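Local coordinates for protein Pbp related beta-lactamase (Pyrococcus abyssi, PDB 2QMI) that probably hydrolyses peptides as a self-compartmentalizing octameric peptidase related to penicillin-binding proteins and beta-lactamases, at residues K86-K91 with G169-K174; D386-R391 with I401-E406. One frame throughout, in Å; residues are numbered along the deposited sequence.

Contact 1 (K86-K91 with G169-K174); sequences KFVNIK and GKIIEK
Phe-87 leans its ring against Ile-171, and with Val-88 these two form the enclosed part of the contact. CG of Phe-87 stands beside its own backbone N (chi1 -45°), and Ile-171 CG2 sits 4.0 Å above the plane of the Phe-87 ring, offset toward its rim. The opposite face is covered from within the loop itself, where Lys-86 CG lies 3.5 Å above the centre of the Phe-87 ring. The ring is therefore sandwiched between a helix isoleucine and the aliphatic stem of its sequence neighbour. The other branch of Ile-171 works separately: CG1 reaches Phe-87 CB at 4.0 Å and also meets Val-88 CG2. Val-88 and Ile-171 cross at about a right angle.

On the solvent side stand exposed Lys-174 and the far end of Lys-170. The Lys-174 stem is nonetheless the nearest neighbour of Phe-87, crossing it at about a right angle; its CG lies in the ring plane at the edge, 3.7 Å from Phe-87 CB and 3.6 Å from Phe-87 O. Lys-170 offers its CG to Val-88 CG2 at 4.1 Å, then bends at chi2 and chi3, and its ammonium leads away from the loop. Lys-170 NZ forms salt bridges with Glu-137 and with Glu-173, approaching OE1 of the latter on the syn side but well out of the carboxylate plane. With no hydrogen bond or salt bridge between them, the loop rests on the helix through van der Waals contacts, mostly carbon to carbon.

This is loop-on-helix packing in the beta-lactamase-like part of the chain. Phe-87 and Ile-171 both also touch Leu-78, from the loop that follows helix 61-74, while Ile-172, turned from the contact, fits helix 162-176 against helices 61-74 and 180-189.

Contact 2 (D386-R391 with I401-E406); sequences DVVYLR and IPLFPE
Val-387 holds CG1 anti to its backbone N (chi1 172°), which puts CG1 3.6 Å from Leu-403 O and CG2 against Phe-404 CE1 at 3.9 Å. Tyr-389 keeps CG beside its own N (chi1 -71°), and Val-387 CG1 comes over one face of the Tyr-389 ring, 3.7 Å above the plane and offset toward the rim. CE2 of Tyr-389 also touches Pro-402 CB at 4.1 Å, the two side chains crossing obliquely.

The backbones pair as antiparallel strands. Val-388 with Leu-403 and Leu-390 with Ile-401 are hydrogen-bonded pairs, each closed by two bonds. The bond from Val-388 N to Leu-403 O is almost straight, at 173°, and in the carbonyl plane; the return bond, from Leu-403 N to Val-388 O, is shorter at 2.7 Å but more bent. Tyr-389 and Pro-402 form the non-hydrogen-bonded pair between them, a place where the proline needs no N-H toward this partner. Tyr-389 CA adds a CH...O contact to Ile-401 O at 3.3 Å.

The two strands make a beta hairpin within the closed eight-stranded antiparallel barrel of the octamerisation domain. Val-388, Leu-390, Ile-401 and Leu-403 share one face, and Leu-390 and Ile-401 reach across to Phe-439 on strand 434-439, as expected for the barrel interior. Val-388 CG2 extends this apolar side to Pro-405 CG at 4.1 Å.

On the other face, Phe-404 stacks on Phe-404 of a second subunit, and Tyr-389 and Pro-402 pack reciprocally with Pro-402 and Tyr-389 of that subunit. Just ahead of strand 387-392, Asp-386 OD2 forms a salt bridge with Arg-359 of its own chain.

Overall arrangement
Contacts 1 and 2 lie on opposite sides of the chain's centre, their nearest atoms about 34 Å apart, and they share no element of structure. Contact 1 is partly buried and belongs to the beta-lactamase-like region, joining a loop to a helix far apart in sequence. Contact 2 is buried, lies in the octamerisation region, and joins strands adjacent along the chain. Their chemistry follows: the first relies on apolar carbon and lysine stems bordering solvent, the second on backbone hydrogen bonds, with aliphatic side chains on one face and aromatic rings and proline on the face toward another subunit. Another subunit touches contact 2 but not contact 1, so only contact 2 takes direct part in the assembly.

Contact 1 (K86-K91 with G169-K174)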
ATOM      1  N   LYS A  86     -20.969 -53.392 -17.773  1.00 28.21           N
ATOM      2  CA  LYS A  86     -21.685 -54.531 -17.206  1.00 28.38           C
ATOM      3  C   LYS A  86     -22.055 -54.297 -15.739  1.00 27.92           C
ATOM      4  O   LYS A  86     -22.954 -54.949 -15.211  1.00 28.52           O
ATOM      5  CB  LYS A  86     -20.840 -55.801 -17.310  1.00 29.06           C
ATOM      6  CG  LYS A  86     -21.235 -56.868 -16.295  1.00 30.17           C
ATOM      7  CD  LYS A  86     -20.472 -58.175 -16.480  1.00 32.36           C
ATOM      8  CE  LYS A  86     -21.039 -58.976 -17.636  1.00 33.69           C
ATOM      9  NZ  LYS A  86     -20.554 -60.383 -17.591  1.00 35.28           N
ATOM     10  N   PHE A  87     -21.372 -53.360 -15.089  1.00 27.44           N
ATOM     11  CA  PHE A  87     -21.608 -53.082 -13.669  1.00 26.20           C
ATOM     12  C   PHE A  87     -22.006 -51.639 -13.365  1.00 26.61           C
ATOM     13  O   PHE A  87     -22.577 -51.359 -12.305  1.00 26.68           O
ATOM     14  CB  PHE A  87     -20.342 -53.400 -12.874  1.00 25.13           C
ATOM     15  CG  PHE A  87     -19.708 -54.707 -13.241  1.00 24.85           C
ATOM     16  CD1 PHE A  87     -20.182 -55.900 -12.711  1.00 25.13           C
ATOM     17  CD2 PHE A  87     -18.651 -54.748 -14.143  1.00 25.90           C
ATOM     18  CE1 PHE A  87     -19.615 -57.118 -13.070  1.00 24.49           C
ATOM     19  CE2 PHE A  87     -18.074 -55.967 -14.514  1.00 25.89           C
ATOM     20  CZ  PHE A  87     -18.560 -57.153 -13.975  1.00 25.10           C
ATOM     21  N   VAL A  88     -21.693 -50.723 -14.276  1.00 26.06           N
ATOM     22  CA  VAL A  88     -22.001 -49.319 -14.048  1.00 25.18           C
ATOM     23  C   VAL A  88     -22.794 -48.718 -15.191  1.00 25.89           C
ATOM     24  O   VAL A  88     -22.461 -48.913 -16.361  1.00 26.23           O
ATOM     25  CB  VAL A  88     -20.698 -48.495 -13.844  1.00 25.30           C
ATOM     26  CG1 VAL A  88     -21.035 -47.055 -13.469  1.00 22.76           C
ATOM     27  CG2 VAL A  88     -19.833 -49.147 -12.764  1.00 23.44           C
ATOM     28  N   ASN A  89     -23.852 -47.992 -14.847  1.00 26.71           N
ATOM     29  CA  ASN A  89     -24.685 -47.349 -15.855  1.00 27.51           C
ATOM     30  C   ASN A  89     -24.027 -46.047 -16.288  1.00 27.07           C
ATOM     31  O   ASN A  89     -24.427 -44.959 -15.875  1.00 27.72           O
ATOM     32  CB  ASN A  89     -26.094 -47.075 -15.310  1.00 27.39           C
ATOM     33  CG  ASN A  89     -26.962 -46.316 -16.302  1.00 28.52           C
ATOM     34  OD1 ASN A  89     -26.785 -46.431 -17.518  1.00 28.42           O
ATOM     35  ND2 ASN A  89     -27.910 -45.542 -15.787  1.00 28.74           N
ATOM     36  N   ILE A  90     -22.994 -46.179 -17.106  1.00 26.68           N
ATOM     37  CA  ILE A  90     -22.266 -45.036 -17.631  1.00 24.96           C
ATOM     38  C   ILE A  90     -21.761 -45.481 -18.992  1.00 25.67           C
ATOM     39  O   ILE A  90     -21.630 -46.678 -19.245  1.00 25.05           O
ATOM     40  CB  ILE A  90     -21.072 -44.651 -16.731  1.00 25.66           C
ATOM     41  CG1 ILE A  90     -20.443 -43.346 -17.235  1.00 26.47           C
ATOM     42  CG2 ILE A  90     -20.053 -45.767 -16.699  1.00 23.34           C
ATOM     43  CD1 ILE A  90     -19.308 -42.840 -16.380  1.00 26.91           C
ATOM     44  N   LYS A  91     -21.504 -44.522 -19.872  1.00 25.47           N
ATOM     45  CA  LYS A  91     -21.024 -44.835 -21.204  1.00 25.99           C
ATOM     46  C   LYS A  91     -19.488 -44.813 -21.224  1.00 25.78           C
ATOM     47  O   LYS A  91     -18.872 -43.773 -20.975  1.00 24.82           O
ATOM     48  CB  LYS A  91     -21.601 -43.821 -22.199  1.00 27.99           C
ATOM     49  CG  LYS A  91     -21.739 -44.353 -23.613  1.00 30.77           C
ATOM     50  CD  LYS A  91     -22.336 -43.306 -24.558  1.00 34.17           C
ATOM     51  CE  LYS A  91     -23.750 -42.903 -24.144  1.00 35.14           C
ATOM     52  NZ  LYS A  91     -24.360 -41.967 -25.144  1.00 37.25           N
ATOM     53  N   GLY A 169     -14.503 -48.900  -7.307  1.00 20.56           N
ATOM     54  CA  GLY A 169     -15.168 -48.968  -6.016  1.00 22.11           C
ATOM     55  C   GLY A 169     -16.645 -49.301  -6.184  1.00 23.44           C
ATOM     56  O   GLY A 169     -17.236 -50.011  -5.366  1.00 24.03           O
ATOM     57  N   LYS A 170     -17.241 -48.786  -7.256  1.00 22.43           N
ATOM     58  CA  LYS A 170     -18.649 -49.018  -7.553  1.00 22.97           C
ATOM     59  C   LYS A 170     -18.850 -50.444  -8.071  1.00 23.35           C
ATOM     60  O   LYS A 170     -19.866 -51.079  -7.798  1.00 22.11           O
ATOM     61  CB  LYS A 170     -19.135 -48.004  -8.596  1.00 24.74           C
ATOM     62  CG  LYS A 170     -20.631 -48.078  -8.901  1.00 26.55           C
ATOM     63  CD  LYS A 170     -21.444 -48.018  -7.619  1.00 28.97           C
ATOM     64  CE  LYS A 170     -21.185 -46.736  -6.854  1.00 31.29           C
ATOM     65  NZ  LYS A 170     -21.803 -46.790  -5.487  1.00 34.59           N
ATOM     66  N   ILE A 171     -17.879 -50.937  -8.831  1.00 23.10           N
ATOM     67  CA  ILE A 171     -17.943 -52.292  -9.359  1.00 23.01           C
ATOM     68  C   ILE A 171     -17.919 -53.270  -8.182  1.00 24.27           C
ATOM     69  O   ILE A 171     -18.627 -54.281  -8.178  1.00 23.81           O
ATOM     70  CB  ILE A 171     -16.757 -52.564 -10.308  1.00 21.54           C
ATOM     71  CG1 ILE A 171     -16.962 -51.774 -11.602  1.00 20.62           C
ATOM     72  CG2 ILE A 171     -16.635 -54.049 -10.593  1.00 21.80           C
ATOM     73  CD1 ILE A 171     -15.881 -51.947 -12.625  1.00 20.34           C
ATOM     74  N   ILE A 172     -17.116 -52.949  -7.174  1.00 24.38           N
ATOM     75  CA  ILE A 172     -17.011 -53.787  -5.988  1.00 24.48           C
ATOM     76  C   ILE A 172     -18.355 -53.883  -5.275  1.00 24.74           C
ATOM     77  O   ILE A 172     -18.756 -54.959  -4.837  1.00 25.80           O
ATOM     78  CB  ILE A 172     -15.945 -53.231  -5.028  1.00 24.21           C
ATOM     79  CG1 ILE A 172     -14.555 -53.508  -5.614  1.00 23.73           C
ATOM     80  CG2 ILE A 172     -16.122 -53.819  -3.633  1.00 23.43           C
ATOM     81  CD1 ILE A 172     -13.401 -52.950  -4.796  1.00 22.79           C
ATOM     82  N   GLU A 173     -19.058 -52.762  -5.166  1.00 24.79           N
ATOM     83  CA  GLU A 173     -20.355 -52.766  -4.503  1.00 25.17           C
ATOM     84  C   GLU A 173     -21.366 -53.524  -5.363  1.00 25.21           C
ATOM     85  O   GLU A 173     -22.172 -54.308  -4.856  1.00 23.79           O
ATOM     86  CB  GLU A 173     -20.845 -51.333  -4.268  1.00 25.54           C
ATOM     87  CG  GLU A 173     -19.833 -50.430  -3.570  1.00 27.52           C
ATOM     88  CD  GLU A 173     -20.455 -49.143  -3.057  1.00 27.56           C
ATOM     89  OE1 GLU A 173     -21.305 -48.567  -3.770  1.00 29.18           O
ATOM     90  OE2 GLU A 173     -20.089 -48.704  -1.946  1.00 27.43           O
ATOM     91  N   LYS A 174     -21.314 -53.280  -6.668  1.00 24.17           N
ATOM     92  CA  LYS A 174     -22.220 -53.929  -7.598  1.00 25.50           C
ATOM     93  C   LYS A 174     -22.111 -55.450  -7.499  1.00 26.02           C
ATOM     94  O   LYS A 174     -23.119 -56.157  -7.469  1.00 26.76           O
ATOM     95  CB  LYS A 174     -21.906 -53.483  -9.031  1.00 27.36           C
ATOM     96  CG  LYS A 174     -22.669 -54.257 -10.109  1.00 27.74           C
ATOM     97  CD  LYS A 174     -24.167 -53.991 -10.035  1.00 28.86           C
ATOM     98  CE  LYS A 174     -24.931 -54.859 -11.020  1.00 29.18           C
ATOM     99  NZ  LYS A 174     -26.398 -54.600 -10.936  1.00 30.37           N
TER

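Contact 2 (D386-R391 with I401-E406)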
ATOM      1  N   ASP A 386      13.814 -29.099  -9.882  1.00 32.78           N
ATOM      2  CA  ASP A 386      14.821 -29.587 -10.819  1.00 31.93           C
ATOM      3  C   ASP A 386      15.404 -28.511 -11.744  1.00 31.07           C
ATOM      4  O   ASP A 386      16.319 -28.788 -12.518  1.00 29.41           O
ATOM      5  CB  ASP A 386      14.196 -30.690 -11.672  1.00 35.06           C
ATOM      6  CG  ASP A 386      15.221 -31.649 -12.220  1.00 38.18           C
ATOM      7  OD1 ASP A 386      16.129 -31.194 -12.955  1.00 39.97           O
ATOM      8  OD2 ASP A 386      15.124 -32.862 -11.915  1.00 39.29           O
ATOM      9  N   VAL A 387      14.886 -27.289 -11.661  1.00 28.70           N
ATOM     10  CA  VAL A 387      15.359 -26.224 -12.539  1.00 27.78           C
ATOM     11  C   VAL A 387      16.175 -25.155 -11.839  1.00 26.70           C
ATOM     12  O   VAL A 387      15.943 -24.831 -10.672  1.00 26.84           O
ATOM     13  CB  VAL A 387      14.165 -25.561 -13.282  1.00 27.56           C
ATOM     14  CG1 VAL A 387      14.618 -24.323 -14.034  1.00 27.22           C
ATOM     15  CG2 VAL A 387      13.551 -26.569 -14.256  1.00 27.64           C
ATOM     16  N   VAL A 388      17.151 -24.620 -12.562  1.00 25.42           N
ATOM     17  CA  VAL A 388      18.007 -23.574 -12.027  1.00 25.86           C
ATOM     18  C   VAL A 388      17.667 -22.283 -12.751  1.00 25.70           C
ATOM     19  O   VAL A 388      17.677 -22.233 -13.979  1.00 25.58           O
ATOM     20  CB  VAL A 388      19.500 -23.896 -12.256  1.00 26.10           C
ATOM     21  CG1 VAL A 388      20.371 -22.802 -11.634  1.00 24.76           C
ATOM     22  CG2 VAL A 388      19.834 -25.265 -11.664  1.00 24.51           C
ATOM     23  N   TYR A 389      17.358 -21.239 -11.989  1.00 26.57           N
ATOM     24  CA  TYR A 389      17.008 -19.956 -12.581  1.00 26.78           C
ATOM     25  C   TYR A 389      18.088 -18.913 -12.371  1.00 27.38           C
ATOM     26  O   TYR A 389      18.575 -18.730 -11.256  1.00 27.37           O
ATOM     27  CB  TYR A 389      15.697 -19.426 -11.996  1.00 27.47           C
ATOM     28  CG  TYR A 389      14.452 -20.174 -12.434  1.00 28.99           C
ATOM     29  CD1 TYR A 389      13.874 -21.160 -11.624  1.00 28.85           C
ATOM     30  CD2 TYR A 389      13.840 -19.881 -13.654  1.00 29.22           C
ATOM     31  CE1 TYR A 389      12.710 -21.836 -12.026  1.00 29.31           C
ATOM     32  CE2 TYR A 389      12.689 -20.546 -14.063  1.00 30.33           C
ATOM     33  CZ  TYR A 389      12.127 -21.520 -13.250  1.00 29.52           C
ATOM     34  OH  TYR A 389      10.992 -22.169 -13.681  1.00 29.19           O
ATOM     35  N   LEU A 390      18.462 -18.231 -13.450  1.00 27.59           N
ATOM     36  CA  LEU A 390      19.463 -17.173 -13.385  1.00 28.04           C
ATOM     37  C   LEU A 390      18.767 -15.849 -13.695  1.00 29.09           C
ATOM     38  O   LEU A 390      18.273 -15.649 -14.806  1.00 30.02           O
ATOM     39  CB  LEU A 390      20.572 -17.434 -14.403  1.00 27.34           C
ATOM     40  CG  LEU A 390      21.673 -16.378 -14.494  1.00 26.52           C
ATOM     41  CD1 LEU A 390      22.276 -16.130 -13.115  1.00 24.94           C
ATOM     42  CD2 LEU A 390      22.738 -16.857 -15.465  1.00 26.19           C
ATOM     43  N   ARG A 391      18.716 -14.947 -12.719  1.00 29.26           N
ATOM     44  CA  ARG A 391      18.060 -13.658 -12.926  1.00 30.79           C
ATOM     45  C   ARG A 391      18.992 -12.465 -12.708  1.00 30.48           C
ATOM     46  O   ARG A 391      19.965 -12.541 -11.956  1.00 30.41           O
ATOM     47  CB  ARG A 391      16.848 -13.522 -12.000  1.00 31.76           C
ATOM     48  CG  ARG A 391      15.911 -12.380 -12.396  1.00 34.30           C
ATOM     49  CD  ARG A 391      15.040 -11.928 -11.232  1.00 34.65           C
ATOM     50  NE  ARG A 391      15.873 -11.469 -10.123  1.00 36.16           N
ATOM     51  CZ  ARG A 391      15.405 -10.884  -9.023  1.00 37.04           C
ATOM     52  NH1 ARG A 391      14.098 -10.681  -8.880  1.00 37.61           N
ATOM     53  NH2 ARG A 391      16.245 -10.502  -8.064  1.00 36.79           N
ATOM     54  N   ILE A 401      16.181 -16.398 -16.703  1.00 32.01           N
ATOM     55  CA  ILE A 401      16.486 -17.498 -17.618  1.00 30.38           C
ATOM     56  C   ILE A 401      16.315 -18.866 -16.947  1.00 30.58           C
ATOM     57  O   ILE A 401      16.731 -19.060 -15.796  1.00 29.80           O
ATOM     58  CB  ILE A 401      17.952 -17.425 -18.105  1.00 29.88           C
ATOM     59  CG1 ILE A 401      18.176 -16.154 -18.919  1.00 30.27           C
ATOM     60  CG2 ILE A 401      18.300 -18.660 -18.927  1.00 29.47           C
ATOM     61  CD1 ILE A 401      19.605 -15.995 -19.405  1.00 29.45           C
ATOM     62  N   PRO A 402      15.695 -19.832 -17.658  1.00 29.43           N
ATOM     63  CA  PRO A 402      15.483 -21.186 -17.135  1.00 27.92           C
ATOM     64  C   PRO A 402      16.628 -22.094 -17.574  1.00 26.67           C
ATOM     65  O   PRO A 402      16.895 -22.214 -18.768  1.00 27.59           O
ATOM     66  CB  PRO A 402      14.159 -21.593 -17.771  1.00 28.59           C
ATOM     67  CG  PRO A 402      14.276 -20.978 -19.136  1.00 29.74           C
ATOM     68  CD  PRO A 402      14.839 -19.590 -18.839  1.00 28.84           C
ATOM     69  N   LEU A 403      17.304 -22.725 -16.617  1.00 25.88           N
ATOM     70  CA  LEU A 403      18.421 -23.619 -16.933  1.00 25.34           C
ATOM     71  C   LEU A 403      18.154 -25.084 -16.575  1.00 25.25           C
ATOM     72  O   LEU A 403      17.734 -25.403 -15.457  1.00 24.67           O
ATOM     73  CB  LEU A 403      19.690 -23.157 -16.214  1.00 25.17           C
ATOM     74  CG  LEU A 403      20.236 -21.759 -16.518  1.00 25.87           C
ATOM     75  CD1 LEU A 403      21.497 -21.544 -15.696  1.00 27.13           C
ATOM     76  CD2 LEU A 403      20.542 -21.611 -18.003  1.00 25.36           C
ATOM     77  N   PHE A 404      18.412 -25.972 -17.529  1.00 24.42           N
ATOM     78  CA  PHE A 404      18.204 -27.402 -17.334  1.00 24.55           C
ATOM     79  C   PHE A 404      19.526 -28.133 -17.151  1.00 24.64           C
ATOM     80  O   PHE A 404      20.358 -28.146 -18.055  1.00 25.64           O
ATOM     81  CB  PHE A 404      17.482 -27.995 -18.548  1.00 25.59           C
ATOM     82  CG  PHE A 404      16.016 -27.661 -18.620  1.00 26.04           C
ATOM     83  CD1 PHE A 404      15.511 -26.517 -18.013  1.00 26.79           C
ATOM     84  CD2 PHE A 404      15.149 -28.481 -19.333  1.00 26.29           C
ATOM     85  CE1 PHE A 404      14.161 -26.190 -18.117  1.00 27.13           C
ATOM     86  CE2 PHE A 404      13.799 -28.167 -19.446  1.00 26.90           C
ATOM     87  CZ  PHE A 404      13.303 -27.019 -18.836  1.00 27.38           C
ATOM     88  N   PRO A 405      19.740 -28.755 -15.980  1.00 25.26           N
ATOM     89  CA  PRO A 405      20.992 -29.479 -15.755  1.00 26.59           C
ATOM     90  C   PRO A 405      21.112 -30.661 -16.707  1.00 28.18           C
ATOM     91  O   PRO A 405      20.213 -31.495 -16.778  1.00 29.82           O
ATOM     92  CB  PRO A 405      20.876 -29.917 -14.297  1.00 25.29           C
ATOM     93  CG  PRO A 405      20.067 -28.829 -13.686  1.00 24.47           C
ATOM     94  CD  PRO A 405      18.985 -28.631 -14.721  1.00 25.10           C
ATOM     95  N   GLU A 406      22.220 -30.720 -17.442  1.00 30.27           N
ATOM     96  CA  GLU A 406      22.468 -31.795 -18.396  1.00 29.99           C
ATOM     97  C   GLU A 406      23.610 -32.637 -17.867  1.00 30.17           C
ATOM     98  O   GLU A 406      23.821 -33.760 -18.321  1.00 30.46           O
ATOM     99  CB  GLU A 406      22.856 -31.221 -19.762  1.00 31.95           C
ATOM    100  CG  GLU A 406      23.236 -32.262 -20.816  1.00 33.70           C
ATOM    101  CD  GLU A 406      23.999 -31.649 -21.995  1.00 35.63           C
ATOM    102  OE1 GLU A 406      23.397 -30.861 -22.765  1.00 37.13           O
ATOM    103  OE2 GLU A 406      25.211 -31.946 -22.152  1.00 36.73           O
TER